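Local coordinates for STING-associated CdnE c-di-GMP synthase (Flavobacteriaceae, PDB 6WT8), which probably synthesises the cyclic dinucleotide c-di-GMP, the signal sensed by a partner bacterial STING protein in CBASS anti-phage defence, at residues N65-A70 against S92-T97; N71-H76 against V105-I110; N83-E88 against K159-K164; N153-L158 against G227-V232; L167-T172 against I184-T189. All coordinates share one frame; numbering follows the deposited sequence.

Contact 1: residues N65-A70 against S92-T97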
# COMPACT_ATOMS: atom_id res chain seq x y z
N ASN A 65 10.26 2.83 14.10
CA ASN A 65 10.54 4.24 14.37
C ASN A 65 9.54 5.14 13.67
O ASN A 65 9.09 6.14 14.24
CB ASN A 65 11.96 4.61 13.94
CG ASN A 65 12.98 4.17 14.96
OD1 ASN A 65 12.64 3.98 16.13
ND2 ASN A 65 14.21 4.03 14.53
N SER A 66 9.14 4.79 12.43
CA SER A 66 8.16 5.59 11.70
C SER A 66 6.84 5.63 12.46
O SER A 66 6.24 6.70 12.62
CB SER A 66 7.95 5.00 10.31
OG SER A 66 7.06 5.86 9.57
N LYS A 67 6.39 4.50 12.95
CA LYS A 67 5.10 4.45 13.61
C LYS A 67 5.13 5.15 14.96
O LYS A 67 4.15 5.81 15.36
CB LYS A 67 4.66 2.98 13.78
CG LYS A 67 4.34 2.24 12.45
CD LYS A 67 4.07 0.75 12.71
CE LYS A 67 3.88 0.04 11.37
NZ LYS A 67 3.71 -1.45 11.71
N VAL A 68 6.25 5.03 15.68
CA VAL A 68 6.41 5.74 16.96
C VAL A 68 6.41 7.24 16.72
O VAL A 68 5.72 8.00 17.45
CB VAL A 68 7.70 5.32 17.66
CG1 VAL A 68 7.99 6.26 18.89
CG2 VAL A 68 7.60 3.88 18.13
N ALA A 69 7.14 7.70 15.70
CA ALA A 69 7.16 9.13 15.39
C ALA A 69 5.75 9.63 15.08
O ALA A 69 5.33 10.69 15.56
CB ALA A 69 8.10 9.45 14.22
N ALA A 70 5.01 8.89 14.27
CA ALA A 70 3.63 9.31 13.96
C ALA A 70 2.74 9.28 15.20
O ALA A 70 1.89 10.17 15.38
CB ALA A 70 3.05 8.41 12.86
N SER A 92 2.34 2.29 2.34
CA SER A 92 2.87 0.94 2.25
C SER A 92 3.57 0.49 3.54
O SER A 92 3.66 -0.71 3.79
CB SER A 92 3.84 0.82 1.08
OG SER A 92 4.88 1.70 1.23
N VAL A 93 4.01 1.41 4.40
CA VAL A 93 4.62 1.00 5.65
C VAL A 93 3.59 0.26 6.51
O VAL A 93 3.94 -0.66 7.25
CB VAL A 93 5.25 2.22 6.36
CG1 VAL A 93 5.73 1.81 7.75
CG2 VAL A 93 6.45 2.79 5.54
N MSE A 94 2.30 0.57 6.32
CA MSE A 94 1.28 -0.12 7.11
C MSE A 94 1.01 -1.57 6.73
O MSE A 94 0.35 -2.29 7.48
CB MSE A 94 -0.05 0.64 7.06
CG MSE A 94 -0.00 1.94 7.85
SE MSE A 94 0.34 1.69 9.77
CE MSE A 94 -1.31 0.91 10.26
N THR A 95 1.50 -2.00 5.57
CA THR A 95 1.54 -3.43 5.22
C THR A 95 2.95 -3.97 5.22
O THR A 95 3.17 -5.12 4.78
CB THR A 95 0.90 -3.65 3.85
OG1 THR A 95 1.46 -2.75 2.90
CG2 THR A 95 -0.64 -3.39 3.87
N ASN A 96 3.93 -3.16 5.63
CA ASN A 96 5.34 -3.51 5.55
C ASN A 96 5.73 -3.94 4.15
O ASN A 96 6.59 -4.84 3.99
CB ASN A 96 5.71 -4.63 6.55
CG ASN A 96 7.21 -4.79 6.69
OD1 ASN A 96 7.95 -3.78 6.60
ND2 ASN A 96 7.70 -6.07 6.86
N THR A 97 5.14 -3.29 3.12
CA THR A 97 5.54 -3.61 1.75
C THR A 97 6.39 -2.52 1.15
O THR A 97 6.65 -2.53 -0.06
CB THR A 97 4.32 -3.90 0.87
OG1 THR A 97 3.39 -2.81 0.98
CG2 THR A 97 3.69 -5.23 1.35
O HOH W 1 3.71 -2.60 9.11

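Contact 2: residues N71-H76 against V105-I110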
# COMPACT_ATOMS: atom_id res chain seq x y z
N ASN A 71 2.97 8.33 16.11
CA ASN A 71 2.20 8.34 17.36
C ASN A 71 2.49 9.59 18.19
O ASN A 71 1.58 10.14 18.85
CB ASN A 71 2.53 7.11 18.22
CG ASN A 71 1.95 5.81 17.65
OD1 ASN A 71 1.08 5.82 16.79
ND2 ASN A 71 2.44 4.67 18.15
N LYS A 72 3.75 10.03 18.23
CA LYS A 72 4.09 11.25 18.97
C LYS A 72 3.39 12.46 18.36
O LYS A 72 2.85 13.31 19.10
CB LYS A 72 5.60 11.48 18.99
CG LYS A 72 6.26 10.40 19.80
CD LYS A 72 7.71 10.69 20.03
CE LYS A 72 8.29 9.62 20.99
NZ LYS A 72 9.68 10.00 21.44
N VAL A 73 3.38 12.56 17.02
CA VAL A 73 2.63 13.65 16.36
C VAL A 73 1.15 13.58 16.72
O VAL A 73 0.51 14.62 17.02
CB VAL A 73 2.84 13.58 14.84
CG1 VAL A 73 2.05 14.66 14.12
CG2 VAL A 73 4.32 13.79 14.52
N GLU A 74 0.56 12.38 16.62
CA GLU A 74 -0.86 12.21 16.95
C GLU A 74 -1.18 12.74 18.34
O GLU A 74 -2.23 13.39 18.51
CB GLU A 74 -1.24 10.71 16.86
CG GLU A 74 -2.71 10.54 17.23
CD GLU A 74 -3.21 9.10 17.12
OE1 GLU A 74 -2.90 8.40 16.15
OE2 GLU A 74 -3.98 8.68 18.03
N ALA A 75 -0.33 12.49 19.33
CA ALA A 75 -0.65 12.93 20.69
C ALA A 75 -0.82 14.46 20.74
O ALA A 75 -1.73 14.97 21.40
CB ALA A 75 0.43 12.51 21.68
N HIS A 76 0.03 15.19 20.03
CA HIS A 76 -0.12 16.65 20.00
C HIS A 76 -1.41 17.08 19.31
O HIS A 76 -2.13 17.97 19.78
CB HIS A 76 1.09 17.28 19.29
CG HIS A 76 2.36 17.15 20.06
ND1 HIS A 76 2.58 17.85 21.23
CD2 HIS A 76 3.46 16.39 19.86
CE1 HIS A 76 3.77 17.52 21.72
NE2 HIS A 76 4.31 16.61 20.92
N VAL A 105 5.02 5.82 7.44
CA VAL A 105 3.55 5.92 7.53
C VAL A 105 3.15 7.39 7.41
O VAL A 105 3.86 8.28 7.90
CB VAL A 105 2.94 5.33 8.82
CG1 VAL A 105 3.23 3.81 8.97
CG2 VAL A 105 3.46 6.05 10.09
N ASP A 106 2.00 7.65 6.79
CA ASP A 106 1.39 8.98 6.91
C ASP A 106 0.37 8.95 8.05
O ASP A 106 -0.36 7.96 8.23
CB ASP A 106 0.56 9.38 5.67
CG ASP A 106 1.34 9.53 4.41
OD1 ASP A 106 2.53 9.80 4.43
OD2 ASP A 106 0.68 9.43 3.33
N LEU A 107 0.29 10.06 8.79
CA LEU A 107 -0.78 10.21 9.77
C LEU A 107 -1.99 10.86 9.09
O LEU A 107 -1.84 11.87 8.39
CB LEU A 107 -0.29 11.09 10.93
CG LEU A 107 -1.35 11.35 12.04
CD1 LEU A 107 -0.62 11.61 13.33
CD2 LEU A 107 -2.22 12.59 11.71
N VAL A 108 -3.18 10.27 9.26
CA VAL A 108 -4.40 10.82 8.67
C VAL A 108 -5.29 11.27 9.81
O VAL A 108 -5.62 10.47 10.71
CB VAL A 108 -5.12 9.76 7.81
CG1 VAL A 108 -6.23 10.45 7.01
CG2 VAL A 108 -4.15 9.15 6.83
N GLN A 109 -5.75 12.52 9.77
CA GLN A 109 -6.75 12.99 10.73
C GLN A 109 -8.02 13.30 9.95
O GLN A 109 -7.97 13.94 8.90
CB GLN A 109 -6.24 14.16 11.54
CG GLN A 109 -5.94 15.39 10.72
CD GLN A 109 -5.36 16.51 11.59
OE1 GLN A 109 -5.41 16.48 12.84
NE2 GLN A 109 -4.82 17.51 10.92
N ILE A 110 -9.14 12.71 10.37
CA ILE A 110 -10.36 12.69 9.58
C ILE A 110 -11.45 13.34 10.42
O ILE A 110 -11.78 12.84 11.51
CB ILE A 110 -10.72 11.22 9.23
CG1 ILE A 110 -9.51 10.49 8.63
CG2 ILE A 110 -11.87 11.26 8.25
CD1 ILE A 110 -9.65 8.93 8.65

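Contact 3: residues N83-E88 against K159-K164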
# COMPACT_ATOMS: atom_id res chain seq x y z
N ASN A 83 -11.21 16.16 19.60
CA ASN A 83 -12.66 16.16 19.69
C ASN A 83 -13.32 16.34 18.33
O ASN A 83 -14.54 16.19 18.24
CB ASN A 83 -13.15 17.24 20.67
CG ASN A 83 -12.61 18.65 20.32
OD1 ASN A 83 -11.38 18.82 20.20
ND2 ASN A 83 -13.52 19.64 20.13
N LEU A 84 -12.55 16.70 17.30
CA LEU A 84 -13.11 16.93 15.96
C LEU A 84 -12.70 15.89 14.94
O LEU A 84 -13.25 15.88 13.83
CB LEU A 84 -12.67 18.32 15.43
CG LEU A 84 -13.21 19.51 16.27
CD1 LEU A 84 -12.74 20.82 15.58
CD2 LEU A 84 -14.71 19.52 16.34
N VAL A 85 -11.76 14.99 15.27
CA VAL A 85 -11.20 14.09 14.27
C VAL A 85 -10.98 12.70 14.86
O VAL A 85 -10.81 12.51 16.08
CB VAL A 85 -9.85 14.62 13.73
CG1 VAL A 85 -10.03 15.92 12.97
CG2 VAL A 85 -8.79 14.75 14.85
N ASP A 86 -10.98 11.72 13.95
CA ASP A 86 -10.35 10.42 14.17
C ASP A 86 -8.95 10.38 13.60
O ASP A 86 -8.63 11.07 12.62
CB ASP A 86 -11.14 9.32 13.46
CG ASP A 86 -12.55 9.13 14.01
OD1 ASP A 86 -12.86 9.48 15.18
OD2 ASP A 86 -13.36 8.52 13.25
N PHE A 87 -8.11 9.53 14.16
CA PHE A 87 -6.76 9.38 13.66
C PHE A 87 -6.55 8.00 13.09
O PHE A 87 -6.86 6.99 13.75
CB PHE A 87 -5.73 9.61 14.76
CG PHE A 87 -5.74 11.03 15.29
CD1 PHE A 87 -5.10 12.03 14.55
CD2 PHE A 87 -6.41 11.39 16.49
CE1 PHE A 87 -5.14 13.35 14.96
CE2 PHE A 87 -6.44 12.70 16.89
CZ PHE A 87 -5.82 13.67 16.12
N GLU A 88 -5.94 7.96 11.92
CA GLU A 88 -5.62 6.71 11.25
C GLU A 88 -4.26 6.84 10.59
O GLU A 88 -3.52 7.80 10.80
CB GLU A 88 -6.70 6.37 10.21
CG GLU A 88 -8.12 6.15 10.78
CD GLU A 88 -8.24 4.92 11.70
OE1 GLU A 88 -7.38 4.00 11.70
OE2 GLU A 88 -9.25 4.90 12.43
N LYS A 159 -10.68 23.24 6.78
CA LYS A 159 -9.74 24.36 6.80
C LYS A 159 -9.29 24.67 8.21
O LYS A 159 -8.10 24.85 8.47
CB LYS A 159 -10.41 25.57 6.12
CG LYS A 159 -9.49 26.75 6.04
CD LYS A 159 -10.17 27.85 5.25
CE LYS A 159 -9.23 29.05 5.18
NZ LYS A 159 -9.89 30.28 4.62
N TYR A 160 -10.22 24.68 9.16
CA TYR A 160 -9.89 24.93 10.56
C TYR A 160 -8.90 23.91 11.09
O TYR A 160 -7.90 24.27 11.73
CB TYR A 160 -11.19 24.91 11.36
CG TYR A 160 -11.01 24.98 12.83
CD1 TYR A 160 -10.42 26.07 13.45
CD2 TYR A 160 -11.47 23.93 13.62
CE1 TYR A 160 -10.27 26.11 14.81
CE2 TYR A 160 -11.34 23.96 14.98
CZ TYR A 160 -10.74 25.04 15.58
OH TYR A 160 -10.63 25.07 16.94
N VAL A 161 -9.20 22.61 10.88
CA VAL A 161 -8.29 21.58 11.39
C VAL A 161 -6.92 21.68 10.72
O VAL A 161 -5.88 21.60 11.39
CB VAL A 161 -8.93 20.20 11.19
CG1 VAL A 161 -7.90 19.10 11.42
CG2 VAL A 161 -10.08 20.01 12.18
N ARG A 162 -6.89 21.95 9.40
CA ARG A 162 -5.59 22.14 8.75
C ARG A 162 -4.79 23.28 9.37
O ARG A 162 -3.60 23.12 9.66
CB ARG A 162 -5.80 22.36 7.25
CG ARG A 162 -4.52 22.87 6.47
CD ARG A 162 -3.42 21.81 6.45
NE ARG A 162 -2.16 22.42 5.96
CZ ARG A 162 -1.47 22.06 4.87
NH1 ARG A 162 -1.88 21.04 4.12
NH2 ARG A 162 -0.35 22.69 4.59
N LEU A 163 -5.42 24.44 9.55
CA LEU A 163 -4.67 25.60 10.05
C LEU A 163 -4.32 25.43 11.53
O LEU A 163 -3.21 25.80 11.95
CB LEU A 163 -5.46 26.91 9.82
CG LEU A 163 -5.69 27.22 8.33
CD1 LEU A 163 -6.54 28.47 8.20
CD2 LEU A 163 -4.36 27.45 7.63
N LYS A 164 -5.24 24.86 12.31
CA LYS A 164 -4.95 24.62 13.71
C LYS A 164 -3.78 23.65 13.86
O LYS A 164 -2.90 23.84 14.71
CB LYS A 164 -6.20 24.10 14.39
CG LYS A 164 -6.11 23.95 15.90
CD LYS A 164 -7.55 23.68 16.34
CE LYS A 164 -7.73 23.76 17.85
NZ LYS A 164 -7.64 25.17 18.31

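Contact 4: residues N153-L158 against G227-V232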
# COMPACT_ATOMS: atom_id res chain seq x y z
N ASN A 153 -20.17 23.42 9.15
CA ASN A 153 -19.72 23.55 7.76
C ASN A 153 -18.55 22.60 7.56
O ASN A 153 -17.48 22.82 8.13
CB ASN A 153 -19.34 25.01 7.47
CG ASN A 153 -19.07 25.28 5.99
OD1 ASN A 153 -18.15 24.70 5.40
ND2 ASN A 153 -19.84 26.20 5.40
N GLN A 154 -18.74 21.55 6.75
CA GLN A 154 -17.72 20.52 6.53
C GLN A 154 -16.40 21.11 6.03
O GLN A 154 -15.32 20.77 6.54
CB GLN A 154 -18.26 19.48 5.54
CG GLN A 154 -17.22 18.49 5.04
CD GLN A 154 -16.87 17.44 6.07
OE1 GLN A 154 -17.49 16.35 6.10
NE2 GLN A 154 -15.89 17.75 6.95
N ILE A 155 -16.46 21.93 4.97
CA ILE A 155 -15.24 22.47 4.40
C ILE A 155 -14.56 23.43 5.38
O ILE A 155 -13.32 23.46 5.50
CB ILE A 155 -15.53 23.16 3.05
CG1 ILE A 155 -15.72 22.10 1.98
CG2 ILE A 155 -14.35 24.06 2.63
CD1 ILE A 155 -14.39 21.36 1.65
N ASP A 156 -15.37 24.24 6.07
CA ASP A 156 -14.80 25.16 7.05
C ASP A 156 -14.11 24.40 8.17
O ASP A 156 -13.08 24.84 8.68
CB ASP A 156 -15.89 26.07 7.61
CG ASP A 156 -16.18 27.25 6.71
OD1 ASP A 156 -15.26 27.67 5.97
OD2 ASP A 156 -17.33 27.75 6.73
N ASP A 157 -14.68 23.27 8.59
CA ASP A 157 -14.03 22.45 9.62
C ASP A 157 -12.71 21.88 9.14
O ASP A 157 -11.78 21.75 9.92
CB ASP A 157 -14.94 21.32 10.05
CG ASP A 157 -16.06 21.80 10.97
OD1 ASP A 157 -15.98 22.95 11.49
OD2 ASP A 157 -16.97 20.99 11.18
N LEU A 158 -12.64 21.45 7.87
CA LEU A 158 -11.37 20.95 7.33
C LEU A 158 -10.32 22.05 7.30
O LEU A 158 -9.17 21.83 7.70
CB LEU A 158 -11.59 20.36 5.93
CG LEU A 158 -12.33 19.02 5.97
CD1 LEU A 158 -12.89 18.64 4.62
CD2 LEU A 158 -11.42 17.89 6.51
N GLY A 227 -8.85 24.73 -1.48
CA GLY A 227 -9.99 24.80 -0.61
C GLY A 227 -11.03 23.74 -0.86
O GLY A 227 -12.15 23.88 -0.39
N LYS A 228 -10.69 22.71 -1.62
CA LYS A 228 -11.64 21.66 -1.98
C LYS A 228 -11.15 20.31 -1.46
O LYS A 228 -9.98 20.14 -1.14
CB LYS A 228 -11.82 21.61 -3.49
CG LYS A 228 -12.36 22.90 -4.05
CD LYS A 228 -12.39 22.82 -5.56
CE LYS A 228 -13.28 23.92 -6.18
NZ LYS A 228 -12.81 25.30 -5.92
N ILE A 229 -12.05 19.32 -1.45
CA ILE A 229 -11.64 17.96 -1.08
C ILE A 229 -11.40 17.16 -2.35
O ILE A 229 -12.07 17.38 -3.38
CB ILE A 229 -12.67 17.26 -0.16
CG1 ILE A 229 -14.08 17.28 -0.72
CG2 ILE A 229 -12.69 17.97 1.23
CD1 ILE A 229 -15.11 16.57 0.17
N ASN A 230 -10.39 16.30 -2.31
CA ASN A 230 -10.01 15.43 -3.42
C ASN A 230 -11.03 14.30 -3.59
O ASN A 230 -11.85 14.01 -2.70
CB ASN A 230 -8.61 14.85 -3.19
CG ASN A 230 -7.50 15.91 -3.34
OD1 ASN A 230 -7.16 16.28 -4.45
ND2 ASN A 230 -6.94 16.39 -2.24
N ASP A 231 -10.92 13.61 -4.73
CA ASP A 231 -11.74 12.42 -4.95
C ASP A 231 -11.43 11.36 -3.89
O ASP A 231 -10.30 11.27 -3.39
CB ASP A 231 -11.49 11.86 -6.35
CG ASP A 231 -11.91 12.81 -7.47
OD1 ASP A 231 -12.88 13.60 -7.30
OD2 ASP A 231 -11.26 12.76 -8.53
N VAL A 232 -12.40 10.46 -3.66
CA VAL A 232 -12.30 9.50 -2.57
C VAL A 232 -11.14 8.53 -2.80
O VAL A 232 -10.91 8.06 -3.92
CB VAL A 232 -13.62 8.74 -2.37
CG1 VAL A 232 -13.99 7.94 -3.60
CG2 VAL A 232 -13.53 7.81 -1.17

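Contact 5: residues L167-T172 against I184-T189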
# COMPACT_ATOMS: atom_id res chain seq x y z
N LEU A 167 -0.46 25.41 13.28
CA LEU A 167 -0.05 26.18 14.45
C LEU A 167 0.49 25.28 15.55
O LEU A 167 1.54 25.59 16.14
CB LEU A 167 -1.26 26.99 14.97
CG LEU A 167 -1.68 28.07 13.97
CD1 LEU A 167 -3.06 28.63 14.42
CD2 LEU A 167 -0.70 29.21 13.85
N VAL A 168 -0.23 24.20 15.87
CA VAL A 168 0.22 23.30 16.94
C VAL A 168 1.55 22.66 16.59
O VAL A 168 2.48 22.62 17.41
CB VAL A 168 -0.86 22.24 17.19
CG1 VAL A 168 -0.29 21.12 18.08
CG2 VAL A 168 -2.00 22.89 17.85
N LEU A 169 1.67 22.18 15.34
CA LEU A 169 2.89 21.47 14.99
C LEU A 169 4.07 22.42 14.91
O LEU A 169 5.20 22.08 15.32
CB LEU A 169 2.68 20.70 13.67
CG LEU A 169 1.65 19.57 13.80
CD1 LEU A 169 1.24 19.07 12.39
CD2 LEU A 169 2.18 18.39 14.66
N SER A 170 3.85 23.64 14.40
CA SER A 170 4.95 24.59 14.32
C SER A 170 5.42 25.05 15.68
O SER A 170 6.56 25.49 15.82
CB SER A 170 4.53 25.82 13.51
OG SER A 170 4.30 25.46 12.17
N SER A 171 4.52 25.05 16.67
CA SER A 171 4.93 25.44 18.01
C SER A 171 5.62 24.31 18.77
O SER A 171 6.28 24.58 19.78
CB SER A 171 3.72 25.94 18.80
OG SER A 171 2.84 24.92 19.16
N THR A 172 5.53 23.07 18.28
CA THR A 172 6.06 21.87 18.91
C THR A 172 7.37 21.42 18.28
O THR A 172 8.31 21.07 19.00
CB THR A 172 5.05 20.73 18.80
OG1 THR A 172 3.82 21.10 19.43
CG2 THR A 172 5.59 19.44 19.44
N ILE A 184 0.86 18.37 5.82
CA ILE A 184 1.86 19.09 6.62
C ILE A 184 3.04 18.14 6.86
O ILE A 184 2.82 17.01 7.28
CB ILE A 184 1.26 19.55 7.95
CG1 ILE A 184 0.09 20.53 7.72
CG2 ILE A 184 2.35 20.27 8.81
CD1 ILE A 184 -0.80 20.63 9.01
N TYR A 185 4.27 18.58 6.63
CA TYR A 185 5.42 17.69 6.75
C TYR A 185 6.17 18.04 8.04
O TYR A 185 6.62 19.17 8.21
CB TYR A 185 6.35 17.83 5.55
CG TYR A 185 7.22 16.62 5.23
CD1 TYR A 185 6.72 15.32 5.40
CD2 TYR A 185 8.49 16.76 4.72
CE1 TYR A 185 7.49 14.19 5.07
CE2 TYR A 185 9.28 15.65 4.40
CZ TYR A 185 8.78 14.37 4.57
OH TYR A 185 9.55 13.26 4.24
N VAL A 186 6.26 17.08 8.96
CA VAL A 186 6.82 17.31 10.29
C VAL A 186 8.13 16.57 10.44
O VAL A 186 8.17 15.36 10.21
CB VAL A 186 5.84 16.84 11.38
CG1 VAL A 186 6.42 17.15 12.75
CG2 VAL A 186 4.49 17.52 11.14
N LYS A 187 9.16 17.25 10.90
CA LYS A 187 10.41 16.57 11.25
C LYS A 187 10.35 16.23 12.73
O LYS A 187 10.56 17.10 13.59
CB LYS A 187 11.61 17.43 10.89
CG LYS A 187 11.79 17.55 9.38
CD LYS A 187 13.15 18.16 9.05
CE LYS A 187 14.29 17.25 9.44
NZ LYS A 187 14.36 16.10 8.48
N VAL A 188 10.05 14.96 13.04
CA VAL A 188 10.06 14.50 14.43
C VAL A 188 11.51 14.24 14.83
O VAL A 188 12.29 13.74 14.03
CB VAL A 188 9.16 13.27 14.56
CG1 VAL A 188 9.06 12.77 16.02
CG2 VAL A 188 7.77 13.54 14.00
N THR A 189 11.88 14.57 16.07
CA THR A 189 13.30 14.43 16.42
C THR A 189 13.62 13.21 17.25
O THR A 189 14.77 12.78 17.23
CB THR A 189 13.83 15.66 17.17
OG1 THR A 189 13.03 15.88 18.34
CG2 THR A 189 13.83 16.87 16.24

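Contact 1: residues N65-A70 against S92-T97
This contact belongs to the nucleotidyltransferase core of a CD-NTase, where Lys67 of the long helix 60-81 reaches Val93 and Met94 in the loop that follows strand 85-90. Ser92 fits the serine of the Gly-Ser motif that opens the active-site loop in this superfamily, so 92-97 is probably part of the catalytic region. Lys67 suits its place because its stem is long and apolar while its tip is charged. CG lies anti to the carbonyl carbon (chi1 -67°), and from there the extended chain brings Lys67 CE alongside selenium SE of selenomethionine Met94 at 4.2 Å. Lys67 CE also lies 4.4 Å from Val93 CG1. The ammonium group makes its link through water: Lys67 NZ donates to water 1 at 2.8 Å, and that water donates to Val93 O at 2.7 Å. Val93 O therefore serves two donors, since Asn96 N also bonds to it. Beside the lysine, Ser66 OG turns to Val105 N and Asp104 OD1, tying the helix to the residues just before strand 106-112.

The loop is a compact 3-10 turn that holds its own shape. Asn96 takes left-handed backbone angles (53°/37°), which asparagine tolerates well, and the carbonyls of Thr95, Asn96 and Thr97 reach Lys254, Arg258 and Lys261. Ser92 O accepts from both Thr95 N and Thr97 N and so closes the turn. The two threonine hydroxyls finish it, with Thr95 OG1 and Thr97 OG1 sharing a hydrogen bond of 2.7 Å.

Contact 2: residues N71-H76 against V105-I110
Glu74 OE1, through a salt bridge, and Asn71 OD1, through a hydrogen bond, grip the same nitrogen, Arg89 NH2, on strand 85-90. The carboxylate of Glu74 goes to that arginine, while its CB lies against Leu107. Leu107 CD1 comes within 3.7 Å of Glu74 CB and also lies 3.6 Å from Glu74 N, so this methyl presses on the helix backbone as well as on a side chain. Beside it, Val73 CG1 meets Leu107 CD1 at 4.1 Å, the two side chains crossing obliquely. Leu107 reaches this far because its CG stands anti to the backbone N (chi1 179°), which points the branch off the strand at helix 60-81.

The contact thus packs that helix over strand 106-112, which runs between strands 85-90 and 192-204 in the sheet of the nucleotidyltransferase core; Leu107 itself shares backbone hydrogen bonds with Asp196 and Val198.

No hydrogen bond joins the two segments. Their adhesion is apolar, whereas the polar ends are anchored to third parties, and the nearby arginine probably keeps Glu74 ionised.

Contact 3: residues N83-E88 against K159-K164
Leu84 and Val85 meet Tyr160 and Val161 in a contact whose tight point is a leucine methyl at a ring edge, on the side toward solvent, while the buried valines stand at ordinary distance. On the buried side Val85 CG1 faces both branches of Val161, at 4.1 Å from Val161 CG1 and 4.2 Å from Val161 CG2, and the two side chains cross at a slant. The Val85 rotamer (chi1 -66°) accounts for this approach: CG2 takes the crowded position between backbone N and carbonyl carbon, leaving CG1 to reach the helix. Beta-branched valines suit such a seam, being short, broad and without a polar end to bury.

The valine pair fastens helix 154-172 to strand 85-90 of the nucleotidyltransferase sheet. Val85 and Phe87 lie on one face of that strand, where helix 154-172 covers the first and helix 60-81 the second. Val161 also touches Gln109 on the adjoining strand 106-112.

Toward solvent, Leu84 CD1 lies in the plane of the Tyr160 ring, 3.5 Å from Tyr160 CE2 and 3.9 Å from Tyr160 CD2. The tyrosine suits an exposed place because its ring edge can cover leucine while its hydroxyl, at the far end of the ring, can meet Lys164 NZ. Lys164 bends its tip (chi4 71°) to bring NZ 3.3 Å from Tyr160 OH, a weak bond that marks the loose outer side.

Contact 4: residues N153-L158 against G227-V232
The peptide carbonyl of Gly227 is the flat group met across this contact, and two methyls of Ile155 sit beyond its oxygen. CG2 of Ile155 lies 3.7 Å from Gly227 O and CD1 of the same residue 3.9 Å from it. The other flat group that matters is the amide of Asn153 at the N-cap of helix 154-172. Its OD1 accepts from Asp156 N at 2.9 Å, nearly straight (163°), with the donor tilted 33° from the carbonyl plane. Asparagine suits that post, since its short side chain can fold back onto a backbone N-H of the first helical turn.

Ile155 and Leu158, three residues apart on one helix face, both receive Ile229. Ile229 CG2 touches Ile155 CD1 at 3.8 Å and Leu158 CD1 at 3.5 Å, the second tighter than usual carbon contact. Ile229 and Leu158 cross at about a right angle. With chi1 of Ile229 at 53°, CG2 stands anti to the carbonyl carbon, and that methyl is the one turned to Ile155 and Leu158. Gly227 adopts positive phi, where a beta carbon would strike the preceding carbonyl.

The contact seats the loop between strand 218-221 and helix 235-248 on the start of helix 154-172. Gln154 ties that helix to Thr201 and Thr111, while Asn230 ND2 holds the loop to Ile221 O and Asn182 OD1. Across the segments themselves, cohesion therefore rests on methyl packing, with Gly227 O against the Ile155 methyls, while hydrogen bonds lie within the helix segment or go to other parts of the chain.

Contact 5: residues L167-T172 against I184-T189
Apolar packing joins the two segments, and it passes through one leucine methyl. Leu169 CD1 lies 3.8 Å from Val186 CG2 and 3.9 Å from Ile184 CG2, so the leucine bridges two residues on the same face of strand 184-189. With CG anti to the carbonyl carbon (chi1 -67°), Leu169 extends off helix 154-172 to the strand, crossing Val186 at about a right angle and Ile184 at a slant. All three residues are buried, and their types fit: the branched strand residues give a broad surface, while leucine is long enough to span from the helix. Val73 of helix 60-81 touches Leu169 as well, adding a second helix to the cluster.

No hydrogen bond crosses between the two segments; in 167-172, Val168 O accepts from Thr172 OG1 at 2.9 Å and from Ser171 OG, also at 2.9 Å, and the hydroxyls arrive from opposite faces of the carbonyl plane. Their angles at the oxygen differ, 147° for threonine and 118° for serine. Serine and threonine suit a helical turn, since their hydroxyls can turn back onto a carbonyl about one turn earlier; Thr172 N meanwhile bonds to Leu169 O at 3.1 Å.

Charged and aromatic interactions belong to Tyr185 and Lys187. Lys187 NZ forms a salt bridge with Asp194 OD1, and Tyr185 makes a cation-pi contact with Lys180. Strand 184-189 pairs antiparallel with both 176-177 and 192-204, so the contact is a helix laid on the face of a short beta meander (176-177, 184-189, 192-204), within the alpha/beta core of the nucleotidyltransferase.

How the contacts relate
Contacts 1 and 2 share helix 60-81, their centres 12 Å apart, and meet where Val93 CG1 lies 3.4 Å from Val105 CG1. This junction borders Asp104 and Asp106, whose spacing matches the acidic pair that binds metal in related nucleotidyltransferases, so these two contacts probably lie near the active site. Contact 3 is joined to contact 2 by strand pairing, with Asp86 N 2.8 Å from Ile110 O. Contacts 3, 4 and 5 follow helix 154-172; contact 4 lies about 22 Å from contact 5 between centres. Contact 5 returns to contact 2 where the two helices touch, Val73 CG1 lying 3.8 Å from Leu169 CD2.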